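Proteophosphoglycan (Silicibacter pomeroyi DSS-3, PDB 2RE3) is of unknown function but has a fold with repeated structural motifs and is possibly involved in signal transduction. Local coordinates at residues Asp13-Ala21 / Ile58-Phe67; Gly105-Thr113 / Glu170-Gly180. All blocks are in the same frame, centred on the assembly; numbering follows the deposited sequence.

How the interactions relate
Interaction 1 (13-21 / 58-67) and interaction 2 (105-113 / 170-180) lie on opposite sides of the chain's centre, their centres about 38 Å apart and their nearest atoms about 16 Å, and they share no helix or strand. Both are partly buried. Interaction 1 joins two helices beside the N-terminal six-stranded sheet; interaction 2 ties strand 111-116, second from one edge of the C-terminal six-stranded sheet, and the loop before it, to a three-stranded antiparallel sheet. The larger sheets share the strand order 3-2-1-6-5-4, in keeping with a fold of repeated motifs. Interaction 1 is apolar with no hydrogen bond across it, whereas interaction 2 combines a salt bridge, several hydrogen bonds and a bridging water.

Interaction 1: Asp13-Ala21 / Ile58-Phe67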
loop_
_atom_site.group_PDB
_atom_site.type_symbol
_atom_site.label_atom_id
_atom_site.label_comp_id
_atom_site.label_asym_id
_atom_site.label_seq_id
_atom_site.Cartn_x
_atom_site.Cartn_y
_atom_site.Cartn_z
ATOM N N ASP A 13 10.647 20.045 15.883
ATOM C CA ASP A 13 11.524 18.873 15.693
ATOM C C ASP A 13 11.403 18.463 14.224
ATOM O O ASP A 13 10.289 18.239 13.744
ATOM C CB ASP A 13 11.059 17.702 16.575
ATOM C CG ASP A 13 12.014 17.404 17.748
ATOM O OD1 ASP A 13 12.544 18.340 18.398
ATOM O OD2 ASP A 13 12.215 16.201 18.028
ATOM N N GLY A 14 12.535 18.356 13.523
ATOM C CA GLY A 14 12.548 18.203 12.057
ATOM C C GLY A 14 12.581 16.766 11.560
ATOM O O GLY A 14 12.317 15.838 12.311
ATOM N N LEU A 15 12.906 16.576 10.284
ATOM C CA LEU A 15 12.891 15.251 9.670
ATOM C C LEU A 15 13.810 14.241 10.347
ATOM O O LEU A 15 13.354 13.220 10.886
ATOM C CB LEU A 15 13.285 15.357 8.204
ATOM C CG LEU A 15 13.183 14.056 7.419
ATOM C CD1 LEU A 15 11.759 13.571 7.548
ATOM C CD2 LEU A 15 13.603 14.270 5.965
ATOM N N LEU A 16 15.102 14.538 10.316
ATOM C CA LEU A 16 16.134 13.676 10.866
ATOM C C LEU A 16 16.027 13.517 12.380
ATOM O O LEU A 16 16.283 12.423 12.907
ATOM C CB LEU A 16 17.524 14.225 10.493
ATOM C CG LEU A 16 18.128 13.759 9.162
ATOM C CD1 LEU A 16 17.083 13.161 8.190
ATOM C CD2 LEU A 16 18.963 14.846 8.502
ATOM N N ALA A 17 15.675 14.591 13.086
ATOM C CA ALA A 17 15.556 14.502 14.540
ATOM C C ALA A 17 14.419 13.544 14.862
ATOM O O ALA A 17 14.545 12.698 15.738
ATOM C CB ALA A 17 15.326 15.864 15.184
ATOM N N SER A 18 13.334 13.643 14.114
ATOM C CA SER A 18 12.180 12.809 14.365
ATOM C C SER A 18 12.484 11.358 14.114
ATOM O O SER A 18 12.056 10.506 14.883
ATOM C CB SER A 18 11.019 13.238 13.489
ATOM O OG SER A 18 10.666 14.553 13.816
ATOM N N ALA A 19 13.219 11.090 13.034
ATOM C CA ALA A 19 13.664 9.733 12.709
ATOM C C ALA A 19 14.580 9.124 13.813
ATOM O O ALA A 19 14.572 7.916 14.048
ATOM C CB ALA A 19 14.369 9.725 11.344
ATOM N N ARG A 20 15.363 9.967 14.475
ATOM C CA ARG A 20 16.219 9.520 15.545
ATOM C C ARG A 20 15.407 9.177 16.796
ATOM O O ARG A 20 15.783 8.298 17.556
ATOM C CB ARG A 20 17.303 10.567 15.839
ATOM C CG ARG A 20 18.444 10.588 14.796
ATOM C CD ARG A 20 19.630 11.447 15.234
ATOM N NE ARG A 20 19.338 12.881 15.422
ATOM C CZ ARG A 20 19.425 13.823 14.472
ATOM N NH1 ARG A 20 19.807 13.511 13.236
ATOM N NH2 ARG A 20 19.153 15.101 14.768
ATOM N N ALA A 21 14.274 9.851 16.990
ATOM C CA ALA A 21 13.370 9.553 18.124
ATOM C C ALA A 21 12.604 8.228 17.953
ATOM O O ALA A 21 12.214 7.620 18.939
ATOM C CB ALA A 21 12.403 10.688 18.335
ATOM N N ILE A 58 13.293 11.948 -0.805
ATOM C CA ILE A 58 14.150 11.276 0.131
ATOM C C ILE A 58 14.661 9.996 -0.544
ATOM O O ILE A 58 13.911 9.049 -0.756
ATOM C CB ILE A 58 13.326 10.846 1.373
ATOM C CG1 ILE A 58 12.850 12.049 2.197
ATOM C CG2 ILE A 58 14.130 9.937 2.254
ATOM C CD1 ILE A 58 11.672 11.671 3.179
ATOM N N ASN A 59 15.931 9.956 -0.888
ATOM C CA ASN A 59 16.519 8.732 -1.408
ATOM C C ASN A 59 17.292 8.114 -0.223
ATOM O O ASN A 59 18.509 8.315 -0.093
ATOM C CB ASN A 59 17.345 9.089 -2.652
ATOM C CG ASN A 59 18.183 7.942 -3.190
ATOM O OD1 ASN A 59 17.871 6.776 -2.986
ATOM N ND2 ASN A 59 19.283 8.291 -3.894
ATOM N N ARG A 60 16.572 7.266 0.526
ATOM C CA ARG A 60 16.915 6.902 1.904
ATOM C C ARG A 60 16.014 5.745 2.415
ATOM O O ARG A 60 15.258 5.919 3.384
ATOM C CB ARG A 60 16.717 8.160 2.771
ATOM C CG ARG A 60 17.827 8.489 3.731
ATOM C CD ARG A 60 18.073 10.001 3.827
ATOM N NE ARG A 60 18.531 10.366 5.158
ATOM C CZ ARG A 60 19.703 10.018 5.681
ATOM N NH1 ARG A 60 20.589 9.294 4.997
ATOM N NH2 ARG A 60 19.988 10.399 6.915
ATOM N N PRO A 61 16.088 4.558 1.773
ATOM C CA PRO A 61 15.062 3.563 2.051
ATOM C C PRO A 61 14.936 3.194 3.531
ATOM O O PRO A 61 13.836 2.960 3.993
ATOM C CB PRO A 61 15.476 2.354 1.200
ATOM C CG PRO A 61 16.559 2.813 0.296
ATOM C CD PRO A 61 17.108 4.083 0.814
ATOM N N ALA A 62 16.038 3.195 4.280
ATOM C CA ALA A 62 15.974 2.920 5.720
ATOM C C ALA A 62 14.979 3.845 6.458
ATOM O O ALA A 62 14.197 3.394 7.290
ATOM C CB ALA A 62 17.403 2.973 6.374
HETATM N N MSE A 63 15.006 5.128 6.133
HETATM C CA MSE A 63 14.209 6.103 6.838
HETATM C C MSE A 63 12.784 6.009 6.350
HETATM O O MSE A 63 11.817 6.168 7.126
HETATM C CB MSE A 63 14.731 7.485 6.570
HETATM C CG MSE A 63 13.933 8.574 7.265
HETATM SE SE MSE A 63 14.725 10.257 6.850
HETATM C CE MSE A 63 16.525 9.820 7.490
ATOM N N VAL A 64 12.639 5.750 5.058
ATOM C CA VAL A 64 11.312 5.556 4.542
ATOM C C VAL A 64 10.659 4.333 5.235
ATOM O O VAL A 64 9.459 4.345 5.496
ATOM C CB VAL A 64 11.316 5.438 2.998
ATOM C CG1 VAL A 64 9.980 4.985 2.513
ATOM C CG2 VAL A 64 11.700 6.784 2.355
ATOM N N ARG A 65 11.435 3.295 5.546
ATOM C CA ARG A 65 10.885 2.098 6.216
ATOM C C ARG A 65 10.481 2.417 7.650
ATOM O O ARG A 65 9.443 1.980 8.140
ATOM C CB ARG A 65 11.910 0.996 6.263
ATOM C CG ARG A 65 11.905 0.052 5.096
ATOM C CD ARG A 65 12.947 -1.056 5.306
ATOM N NE ARG A 65 14.097 -0.685 4.520
ATOM C CZ ARG A 65 15.347 -0.589 4.945
ATOM N NH1 ARG A 65 15.724 -0.914 6.175
ATOM N NH2 ARG A 65 16.247 -0.190 4.087
ATOM N N LEU A 66 11.309 3.233 8.285
ATOM C CA LEU A 66 11.120 3.644 9.658
ATOM C C LEU A 66 9.834 4.457 9.802
ATOM O O LEU A 66 8.981 4.124 10.628
ATOM C CB LEU A 66 12.351 4.452 10.122
ATOM C CG LEU A 66 12.537 4.721 11.612
ATOM C CD1 LEU A 66 12.766 3.391 12.341
ATOM C CD2 LEU A 66 13.723 5.702 11.882
ATOM N N PHE A 67 9.657 5.493 8.980
ATOM C CA PHE A 67 8.440 6.289 9.075
ATOM C C PHE A 67 7.237 5.463 8.648
ATOM O O PHE A 67 6.148 5.679 9.136
ATOM C CB PHE A 67 8.505 7.565 8.222
ATOM C CG PHE A 67 9.331 8.650 8.808
ATOM C CD1 PHE A 67 9.033 9.178 10.044
ATOM C CD2 PHE A 67 10.399 9.183 8.110
ATOM C CE1 PHE A 67 9.797 10.192 10.582
ATOM C CE2 PHE A 67 11.158 10.196 8.645
ATOM C CZ PHE A 67 10.845 10.693 9.890
#
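Ala-19 and Met-63 are the nearest CA pair, 6.9 Å apart. The axes of helices 15-21 and 61-67 come within 10.3 Å and cross at 63°, and the contact across this gap is made mainly by side chains, without a hydrogen bond. Ala-19 points its methyl toward helix 61-67, and CB meets Phe-67 CZ at 3.9 Å and Leu-66 CD2 at 4.1 Å. One turn earlier, Leu-15 has CG anti to the backbone N (chi1 -175°), which carries its branches toward the partner: CD1 lies 3.6 Å from Phe-67 CE2, while CG rests near the selenium of Met-63, a selenomethionine. Leu-15 O lies at the Phe-67 ring edge, in its plane, near CZ. The Met-63 chain bends at chi3 (-56°), bringing CE to 3.5 Å from Leu-16 CD1. The other branch of Leu-15, CD2, touches Ile-58 CD1 at 4.3 Å. At the start of helix 15-21 the N-cap residue Gly-14 accepts hydrogen bonds at its O from Ser-18 N and OG, from opposite faces of its plane. This is apolar helix-helix packing over one sheet of the N-terminal half: Leu-15 and Ile-58 touch Met-43 of strand 37-45, and Ile-58 and Phe-67 pack on Trp-51 of strand 51-53.

Interaction 2: Gly105-Thr113 / Glu170-Gly180; sequences GQGRKQVLT and EDGWFGLWSSG
Glu-170 OE2 is gripped by Arg-108 NE at 2.8 Å and by Trp-177 NE1 at 3.0 Å, both from the same face of the carboxylate plane, NE on the syn and NE1 on the anti side. Arg-108 NH2 takes the syn lone pair of Glu-170 OE1 at 2.9 Å, making a side-on, two-nitrogen salt bridge. The extended arginine chain lets CG sit over the Trp-177 indole, a CH-pi contact 3.6 Å from the five-membered ring centroid. Replacing Glu-170 by an alanine would probably leave the Arg-108 charge without its mate here and the indole N-H without its acceptor. Gln-110 NE2 donates in its amide plane to a lone pair of Trp-177 O. Gln-110 O receives Ser-179 N; a water donates to it and to Arg-108 O and accepts from Gly-180 N. Leu-112 N gives a nearly straight bond to Ser-178 OG (2.9 Å), itself bonded to Ala-124 O. Glu-170 opens the type I' turn to Trp-173 of the beta hairpin 168-170/173-178; strands 111-113 and 173-178 run at 95°, a join between sheets and not strand pairing. Leu-112 CD1 and Leu-176 CD1 meet beside Leu-163 of helix 157-164, and Trp-177 meets Phe-182 of strand 181-185.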
loop_
_atom_site.group_PDB
_atom_site.type_symbol
_atom_site.label_atom_id
_atom_site.label_comp_id
_atom_site.label_asym_id
_atom_site.label_seq_id
_atom_site.Cartn_x
_atom_site.Cartn_y
_atom_site.Cartn_z
ATOM N N GLY A 105 0.921 -22.663 -5.637
ATOM C CA GLY A 105 -0.232 -23.443 -5.988
ATOM C C GLY A 105 -0.790 -23.113 -7.352
ATOM O O GLY A 105 -0.219 -22.345 -8.119
ATOM N N GLN A 106 -1.963 -23.665 -7.620
ATOM C CA GLN A 106 -2.443 -23.843 -8.969
ATOM C C GLN A 106 -3.915 -23.464 -9.078
ATOM O O GLN A 106 -4.686 -23.720 -8.152
ATOM C CB GLN A 106 -2.262 -25.314 -9.319
ATOM C CG GLN A 106 -2.405 -25.650 -10.789
ATOM C CD GLN A 106 -1.279 -25.068 -11.648
ATOM O OE1 GLN A 106 -0.263 -24.556 -11.141
ATOM N NE2 GLN A 106 -1.458 -25.158 -12.967
ATOM N N GLY A 107 -4.284 -22.860 -10.212
ATOM C CA GLY A 107 -5.667 -22.584 -10.562
ATOM C C GLY A 107 -6.444 -21.810 -9.505
ATOM O O GLY A 107 -6.093 -20.678 -9.154
ATOM N N ARG A 108 -7.516 -22.417 -9.009
ATOM C CA ARG A 108 -8.389 -21.782 -8.025
ATOM C C ARG A 108 -7.860 -21.933 -6.613
ATOM O O ARG A 108 -8.316 -21.240 -5.727
ATOM C CB ARG A 108 -9.828 -22.301 -8.146
ATOM C CG ARG A 108 -10.524 -21.774 -9.404
ATOM C CD ARG A 108 -11.751 -22.564 -9.714
ATOM N NE ARG A 108 -12.674 -21.947 -10.664
ATOM C CZ ARG A 108 -13.524 -22.660 -11.421
ATOM N NH1 ARG A 108 -13.538 -23.993 -11.352
ATOM N NH2 ARG A 108 -14.361 -22.056 -12.268
ATOM N N LYS A 109 -6.866 -22.788 -6.424
ATOM C CA LYS A 109 -6.220 -22.959 -5.126
ATOM C C LYS A 109 -5.000 -22.027 -4.963
ATOM O O LYS A 109 -4.332 -22.059 -3.925
ATOM C CB LYS A 109 -5.839 -24.450 -4.921
ATOM C CG LYS A 109 -7.054 -25.406 -4.722
ATOM C CD LYS A 109 -6.754 -26.865 -5.109
ATOM N N GLN A 110 -4.730 -21.167 -5.951
ATOM C CA GLN A 110 -3.462 -20.383 -5.968
ATOM C C GLN A 110 -3.416 -19.318 -4.868
ATOM O O GLN A 110 -4.441 -18.828 -4.443
ATOM C CB GLN A 110 -3.179 -19.773 -7.354
ATOM C CG GLN A 110 -3.437 -18.295 -7.497
ATOM C CD GLN A 110 -3.385 -17.760 -8.951
ATOM O OE1 GLN A 110 -2.599 -18.219 -9.796
ATOM N NE2 GLN A 110 -4.219 -16.761 -9.223
ATOM N N VAL A 111 -2.217 -19.007 -4.392
ATOM C CA VAL A 111 -2.002 -17.973 -3.382
ATOM C C VAL A 111 -0.981 -16.939 -3.895
ATOM O O VAL A 111 0.108 -17.275 -4.387
ATOM C CB VAL A 111 -1.506 -18.579 -2.032
ATOM C CG1 VAL A 111 -1.369 -17.480 -0.969
ATOM C CG2 VAL A 111 -2.454 -19.671 -1.555
ATOM N N LEU A 112 -1.351 -15.681 -3.787
ATOM C CA LEU A 112 -0.516 -14.579 -4.269
ATOM C C LEU A 112 0.057 -13.827 -3.070
ATOM O O LEU A 112 -0.691 -13.250 -2.283
ATOM C CB LEU A 112 -1.325 -13.616 -5.159
ATOM C CG LEU A 112 -2.031 -14.168 -6.403
ATOM C CD1 LEU A 112 -2.875 -13.070 -7.112
ATOM C CD2 LEU A 112 -1.025 -14.731 -7.352
ATOM N N THR A 113 1.384 -13.857 -2.927
ATOM C CA THR A 113 2.077 -13.092 -1.892
ATOM C C THR A 113 2.811 -11.888 -2.501
ATOM O O THR A 113 3.692 -12.019 -3.364
ATOM C CB THR A 113 3.012 -13.966 -1.081
ATOM O OG1 THR A 113 2.229 -14.952 -0.417
ATOM C CG2 THR A 113 3.757 -13.135 -0.027
ATOM N N GLU A 170 -14.546 -15.789 -13.864
ATOM C CA GLU A 170 -15.672 -16.342 -13.108
ATOM C C GLU A 170 -16.841 -15.386 -13.221
ATOM O O GLU A 170 -16.702 -14.203 -12.914
ATOM C CB GLU A 170 -15.317 -16.516 -11.631
ATOM C CG GLU A 170 -14.021 -17.256 -11.354
ATOM C CD GLU A 170 -14.067 -18.733 -11.704
ATOM O OE1 GLU A 170 -15.172 -19.247 -11.992
ATOM O OE2 GLU A 170 -12.987 -19.372 -11.690
ATOM N N ASP A 171 -17.972 -15.917 -13.693
ATOM C CA ASP A 171 -19.267 -15.223 -13.740
ATOM C C ASP A 171 -19.165 -13.813 -14.257
ATOM O O ASP A 171 -19.659 -12.898 -13.635
ATOM C CB ASP A 171 -19.940 -15.279 -12.360
ATOM C CG ASP A 171 -20.011 -16.717 -11.824
ATOM O OD1 ASP A 171 -20.383 -17.619 -12.610
ATOM O OD2 ASP A 171 -19.657 -16.956 -10.654
ATOM N N GLY A 172 -18.505 -13.654 -15.400
ATOM C CA GLY A 172 -18.540 -12.411 -16.167
ATOM C C GLY A 172 -17.364 -11.496 -15.966
ATOM O O GLY A 172 -17.240 -10.477 -16.658
ATOM N N TRP A 173 -16.496 -11.855 -15.019
ATOM C CA TRP A 173 -15.422 -10.975 -14.588
ATOM C C TRP A 173 -14.090 -11.667 -14.761
ATOM O O TRP A 173 -13.959 -12.847 -14.439
ATOM C CB TRP A 173 -15.586 -10.582 -13.100
ATOM C CG TRP A 173 -16.775 -9.715 -12.832
ATOM C CD1 TRP A 173 -18.043 -10.133 -12.562
ATOM C CD2 TRP A 173 -16.818 -8.282 -12.859
ATOM N NE1 TRP A 173 -18.871 -9.053 -12.418
ATOM C CE2 TRP A 173 -18.148 -7.902 -12.598
ATOM C CE3 TRP A 173 -15.870 -7.286 -13.109
ATOM C CZ2 TRP A 173 -18.556 -6.554 -12.555
ATOM C CZ3 TRP A 173 -16.260 -5.943 -13.057
ATOM C CH2 TRP A 173 -17.597 -5.590 -12.776
ATOM N N PHE A 174 -13.102 -10.909 -15.241
ATOM C CA PHE A 174 -11.718 -11.326 -15.226
ATOM C C PHE A 174 -11.107 -10.903 -13.912
ATOM O O PHE A 174 -11.292 -9.787 -13.487
ATOM C CB PHE A 174 -10.960 -10.680 -16.374
ATOM C CG PHE A 174 -9.504 -10.967 -16.349
ATOM C CD1 PHE A 174 -9.003 -12.108 -16.954
ATOM C CD2 PHE A 174 -8.637 -10.117 -15.682
ATOM C CE1 PHE A 174 -7.661 -12.404 -16.897
ATOM C CE2 PHE A 174 -7.294 -10.386 -15.636
ATOM C CZ PHE A 174 -6.795 -11.544 -16.257
ATOM N N GLY A 175 -10.372 -11.786 -13.264
ATOM C CA GLY A 175 -9.777 -11.445 -11.967
ATOM C C GLY A 175 -8.777 -12.456 -11.455
ATOM O O GLY A 175 -8.244 -13.287 -12.225
ATOM N N LEU A 176 -8.536 -12.410 -10.146
ATOM C CA LEU A 176 -7.465 -13.206 -9.514
ATOM C C LEU A 176 -7.993 -14.045 -8.362
ATOM O O LEU A 176 -8.727 -13.546 -7.525
ATOM C CB LEU A 176 -6.324 -12.285 -9.046
ATOM C CG LEU A 176 -5.549 -11.624 -10.204
ATOM C CD1 LEU A 176 -4.667 -10.550 -9.687
ATOM C CD2 LEU A 176 -4.750 -12.644 -10.950
ATOM N N TRP A 177 -7.681 -15.342 -8.389
ATOM C CA TRP A 177 -7.895 -16.216 -7.258
ATOM C C TRP A 177 -6.698 -16.104 -6.353
ATOM O O TRP A 177 -5.578 -16.234 -6.819
ATOM C CB TRP A 177 -8.017 -17.661 -7.707
ATOM C CG TRP A 177 -9.360 -18.002 -8.265
ATOM C CD1 TRP A 177 -9.714 -18.030 -9.579
ATOM C CD2 TRP A 177 -10.526 -18.346 -7.526
ATOM N NE1 TRP A 177 -11.029 -18.371 -9.708
ATOM C CE2 TRP A 177 -11.561 -18.568 -8.461
ATOM C CE3 TRP A 177 -10.800 -18.495 -6.161
ATOM C CZ2 TRP A 177 -12.855 -18.956 -8.081
ATOM C CZ3 TRP A 177 -12.094 -18.885 -5.775
ATOM C CH2 TRP A 177 -13.103 -19.110 -6.739
ATOM N N SER A 178 -6.918 -15.829 -5.070
ATOM C CA SER A 178 -5.860 -15.994 -4.068
ATOM C C SER A 178 -6.441 -16.517 -2.779
ATOM O O SER A 178 -7.490 -16.058 -2.358
ATOM C CB SER A 178 -5.134 -14.681 -3.810
ATOM O OG SER A 178 -4.030 -14.887 -2.941
ATOM N N SER A 179 -5.766 -17.472 -2.153
ATOM C CA SER A 179 -6.174 -17.986 -0.822
ATOM C C SER A 179 -7.620 -18.446 -0.785
ATOM O O SER A 179 -8.281 -18.252 0.222
ATOM C CB SER A 179 -5.996 -16.937 0.297
ATOM O OG SER A 179 -4.670 -16.472 0.387
ATOM N N GLY A 180 -8.129 -19.008 -1.878
ATOM C CA GLY A 180 -9.524 -19.463 -1.917
ATOM C C GLY A 180 -10.605 -18.432 -2.184
ATOM O O GLY A 180 -11.783 -18.777 -2.158
HETATM O O HOH W 1 -6.932 -19.158 -4.500
#